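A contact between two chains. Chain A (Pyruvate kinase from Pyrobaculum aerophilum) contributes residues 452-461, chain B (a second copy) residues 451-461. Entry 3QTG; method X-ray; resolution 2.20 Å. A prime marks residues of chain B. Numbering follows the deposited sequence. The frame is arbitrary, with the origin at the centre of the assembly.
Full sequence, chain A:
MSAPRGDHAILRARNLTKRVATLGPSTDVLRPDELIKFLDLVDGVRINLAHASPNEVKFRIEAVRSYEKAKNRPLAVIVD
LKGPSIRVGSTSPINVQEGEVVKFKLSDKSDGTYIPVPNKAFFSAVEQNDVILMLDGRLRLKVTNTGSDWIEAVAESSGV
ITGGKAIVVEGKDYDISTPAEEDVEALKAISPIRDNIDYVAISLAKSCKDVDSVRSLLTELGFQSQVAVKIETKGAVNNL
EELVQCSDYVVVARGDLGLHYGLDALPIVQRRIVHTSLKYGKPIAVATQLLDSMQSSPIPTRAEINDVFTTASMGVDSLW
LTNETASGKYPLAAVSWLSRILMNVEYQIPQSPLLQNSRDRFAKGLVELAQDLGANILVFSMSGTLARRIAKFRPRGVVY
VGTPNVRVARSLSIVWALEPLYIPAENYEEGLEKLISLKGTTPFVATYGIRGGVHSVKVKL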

# COMPACT_ATOMS: atom_id res chain seq x y z
N GLY A 452 6.65 -19.26 -25.03
CA GLY A 452 6.21 -20.61 -25.33
C GLY A 452 7.04 -21.75 -24.74
O GLY A 452 6.63 -22.92 -24.82
N GLY A 453 8.20 -21.44 -24.14
CA GLY A 453 9.06 -22.48 -23.56
C GLY A 453 9.05 -22.53 -22.03
O GLY A 453 8.44 -21.67 -21.38
N VAL A 454 9.71 -23.53 -21.47
CA VAL A 454 9.98 -23.56 -20.03
C VAL A 454 10.94 -22.43 -19.68
O VAL A 454 11.98 -22.28 -20.32
CB VAL A 454 10.53 -24.93 -19.54
CG1 VAL A 454 12.09 -25.00 -19.60
CG2 VAL A 454 10.05 -25.22 -18.12
N HIS A 455 10.55 -21.60 -18.72
CA HIS A 455 11.47 -20.67 -18.09
C HIS A 455 12.14 -21.39 -16.92
O HIS A 455 11.48 -22.09 -16.15
CB HIS A 455 10.76 -19.39 -17.63
CG HIS A 455 10.23 -18.55 -18.76
ND1 HIS A 455 9.47 -19.07 -19.79
CD2 HIS A 455 10.33 -17.22 -19.00
CE1 HIS A 455 9.15 -18.10 -20.63
NE2 HIS A 455 9.64 -16.97 -20.16
N SER A 456 13.45 -21.26 -16.82
CA SER A 456 14.21 -21.95 -15.80
C SER A 456 14.86 -20.94 -14.88
O SER A 456 15.32 -19.91 -15.33
CB SER A 456 15.28 -22.85 -16.44
OG SER A 456 15.96 -23.60 -15.44
N VAL A 457 14.85 -21.22 -13.57
CA VAL A 457 15.48 -20.35 -12.58
C VAL A 457 16.30 -21.27 -11.68
O VAL A 457 15.77 -22.29 -11.21
CB VAL A 457 14.42 -19.59 -11.70
CG1 VAL A 457 15.07 -18.50 -10.85
CG2 VAL A 457 13.28 -18.99 -12.57
N LYS A 458 17.57 -20.93 -11.46
CA LYS A 458 18.42 -21.59 -10.45
C LYS A 458 18.71 -20.54 -9.38
O LYS A 458 19.22 -19.47 -9.69
CB LYS A 458 19.75 -22.08 -11.03
CG LYS A 458 19.69 -23.09 -12.17
CD LYS A 458 19.05 -24.40 -11.72
CE LYS A 458 19.54 -25.56 -12.59
NZ LYS A 458 18.45 -26.54 -12.81
N VAL A 459 18.37 -20.82 -8.14
CA VAL A 459 18.54 -19.83 -7.08
C VAL A 459 19.51 -20.39 -6.03
O VAL A 459 19.28 -21.47 -5.50
CB VAL A 459 17.18 -19.44 -6.40
CG1 VAL A 459 17.41 -18.38 -5.33
CG2 VAL A 459 16.16 -18.96 -7.42
N LYS A 460 20.61 -19.68 -5.78
CA LYS A 460 21.43 -20.00 -4.62
C LYS A 460 21.34 -18.86 -3.61
O LYS A 460 21.71 -17.72 -3.92
CB LYS A 460 22.87 -20.33 -4.98
CG LYS A 460 23.55 -21.08 -3.83
CD LYS A 460 24.72 -21.93 -4.26
CE LYS A 460 25.13 -22.82 -3.10
NZ LYS A 460 26.31 -23.68 -3.46
N LEU A 461 20.82 -19.17 -2.43
CA LEU A 461 20.51 -18.16 -1.43
C LEU A 461 21.73 -17.82 -0.57
O LEU A 461 22.81 -18.43 -0.68
CB LEU A 461 19.33 -18.62 -0.54
CG LEU A 461 18.01 -19.06 -1.19
CD1 LEU A 461 17.14 -19.84 -0.24
CD2 LEU A 461 17.23 -17.87 -1.70
OXT LEU A 461 21.66 -16.91 0.27
N ARG B 451 17.99 -26.64 2.00
CA ARG B 451 18.81 -25.67 2.71
C ARG B 451 20.26 -25.71 2.23
O ARG B 451 20.89 -26.77 2.21
CB ARG B 451 18.71 -25.91 4.21
CG ARG B 451 19.55 -24.95 5.05
CD ARG B 451 19.21 -25.08 6.52
NE ARG B 451 19.74 -23.93 7.25
CZ ARG B 451 19.47 -23.62 8.52
NH1 ARG B 451 18.66 -24.39 9.25
NH2 ARG B 451 20.01 -22.53 9.06
N GLY B 452 20.76 -24.55 1.81
CA GLY B 452 22.15 -24.40 1.33
C GLY B 452 22.44 -24.91 -0.08
O GLY B 452 23.58 -24.81 -0.55
N GLY B 453 21.43 -25.49 -0.74
CA GLY B 453 21.60 -26.00 -2.12
C GLY B 453 21.04 -25.04 -3.16
O GLY B 453 20.38 -24.07 -2.82
N VAL B 454 21.31 -25.32 -4.44
CA VAL B 454 20.72 -24.56 -5.52
C VAL B 454 19.25 -24.92 -5.61
O VAL B 454 18.89 -26.09 -5.75
CB VAL B 454 21.45 -24.80 -6.87
CG1 VAL B 454 20.84 -23.93 -7.97
CG2 VAL B 454 22.97 -24.50 -6.75
N HIS B 455 18.38 -23.94 -5.46
CA HIS B 455 16.95 -24.16 -5.67
C HIS B 455 16.65 -24.08 -7.17
O HIS B 455 17.20 -23.23 -7.89
CB HIS B 455 16.13 -23.15 -4.90
CG HIS B 455 16.13 -23.37 -3.41
ND1 HIS B 455 17.29 -23.36 -2.66
CD2 HIS B 455 15.12 -23.59 -2.54
CE1 HIS B 455 16.99 -23.58 -1.39
NE2 HIS B 455 15.68 -23.72 -1.29
N SER B 456 15.81 -24.99 -7.65
CA SER B 456 15.43 -24.99 -9.05
C SER B 456 13.94 -24.73 -9.16
O SER B 456 13.15 -25.26 -8.39
CB SER B 456 15.78 -26.32 -9.72
OG SER B 456 15.16 -26.42 -10.99
N VAL B 457 13.58 -23.84 -10.08
CA VAL B 457 12.21 -23.51 -10.43
C VAL B 457 12.06 -23.65 -11.95
O VAL B 457 12.93 -23.19 -12.70
CB VAL B 457 11.83 -22.07 -10.01
CG1 VAL B 457 10.30 -21.86 -10.06
CG2 VAL B 457 12.37 -21.74 -8.59
N LYS B 458 11.00 -24.33 -12.38
CA LYS B 458 10.60 -24.35 -13.79
C LYS B 458 9.23 -23.70 -13.89
O LYS B 458 8.31 -24.06 -13.13
CB LYS B 458 10.51 -25.78 -14.34
CG LYS B 458 11.80 -26.58 -14.31
CD LYS B 458 12.87 -26.02 -15.22
CE LYS B 458 14.16 -26.86 -15.10
NZ LYS B 458 15.26 -26.20 -15.91
N VAL B 459 9.10 -22.72 -14.79
CA VAL B 459 7.85 -22.00 -14.98
C VAL B 459 7.40 -22.13 -16.44
O VAL B 459 8.16 -21.86 -17.37
CB VAL B 459 7.94 -20.51 -14.54
CG1 VAL B 459 6.56 -19.83 -14.62
CG2 VAL B 459 8.49 -20.40 -13.11
N LYS B 460 6.18 -22.62 -16.61
CA LYS B 460 5.50 -22.58 -17.91
C LYS B 460 4.34 -21.63 -17.73
O LYS B 460 3.52 -21.80 -16.82
CB LYS B 460 5.01 -23.98 -18.28
CG LYS B 460 5.07 -24.30 -19.77
CD LYS B 460 4.93 -25.81 -19.96
CE LYS B 460 5.92 -26.39 -20.96
NZ LYS B 460 6.05 -27.88 -20.74
N LEU B 461 4.29 -20.61 -18.58
CA LEU B 461 3.30 -19.54 -18.42
C LEU B 461 1.97 -19.84 -19.15
O LEU B 461 1.85 -20.84 -19.88
CB LEU B 461 3.88 -18.19 -18.86
CG LEU B 461 5.25 -17.77 -18.29
CD1 LEU B 461 5.89 -16.75 -19.20
CD2 LEU B 461 5.13 -17.21 -16.91
OXT LEU B 461 0.96 -19.11 -19.00
O HOH W 1 5.97 -20.58 -20.97
O HOH W 2 15.83 -24.96 -13.27
O HOH W 3 20.66 -21.93 -1.28

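The two C-terminal segments pair as antiparallel β-strands, with 161° between their N-to-C directions. The register is centred on Val457 and Val457′. Six backbone hydrogen bonds join the strands. Val457 N donates to Val457′ O and Val457′ N to Val457 O, both at 2.9 Å. His455 N to Val459′ O and Val459′ N to His455 O are both 2.8 Å. At the other end, Val459 N to His455′ O is 2.7 Å and His455′ N to Val459 O is 2.6 Å. CA-H...O contacts supplement this ladder, such as Lys458 CA to His455′ O at 3.3 Å.

Beyond the ladder, water continues the pairing. Water 1 donates to Gly453 O (2.7 Å) and accepts from Leu461′ N (2.9 Å). Water 3 does the same between Gly453′ O (2.7 Å) and Leu461 N (3.0 Å).

Side chains alternate between the two faces of the sheet. One face carries His455, Val457 and Val459 from both chains. The central valines meet with Val457 CB 4.0 Å from Val457′ CB, an apolar contact in a buried setting. Each histidine is held by its own chain: His455 ND1 donates to Gly453 O, and His455′ ND1 to Gly453′ O, both at 3.2 Å. A leucine methyl from the partner lies over each ring. Leu461′ CD1 sits 4.1 Å from the His455 ring centroid, a CH-pi contact.

The other face carries Ser456 and Lys458 from both chains and is polar. Ser456 OG lies 2.7 Å from Lys458′ NZ. Water 2 hydrogen-bonds to Ser456 OG (2.6 Å) and Ser456′ OG (2.8 Å), and accepts from Lys458 NZ (3.1 Å). Lys458 NZ and Lys458′ NZ are 4.5 Å apart. Their like charges repel, and the serine hydroxyls and water 2 lie close by as polar neighbours.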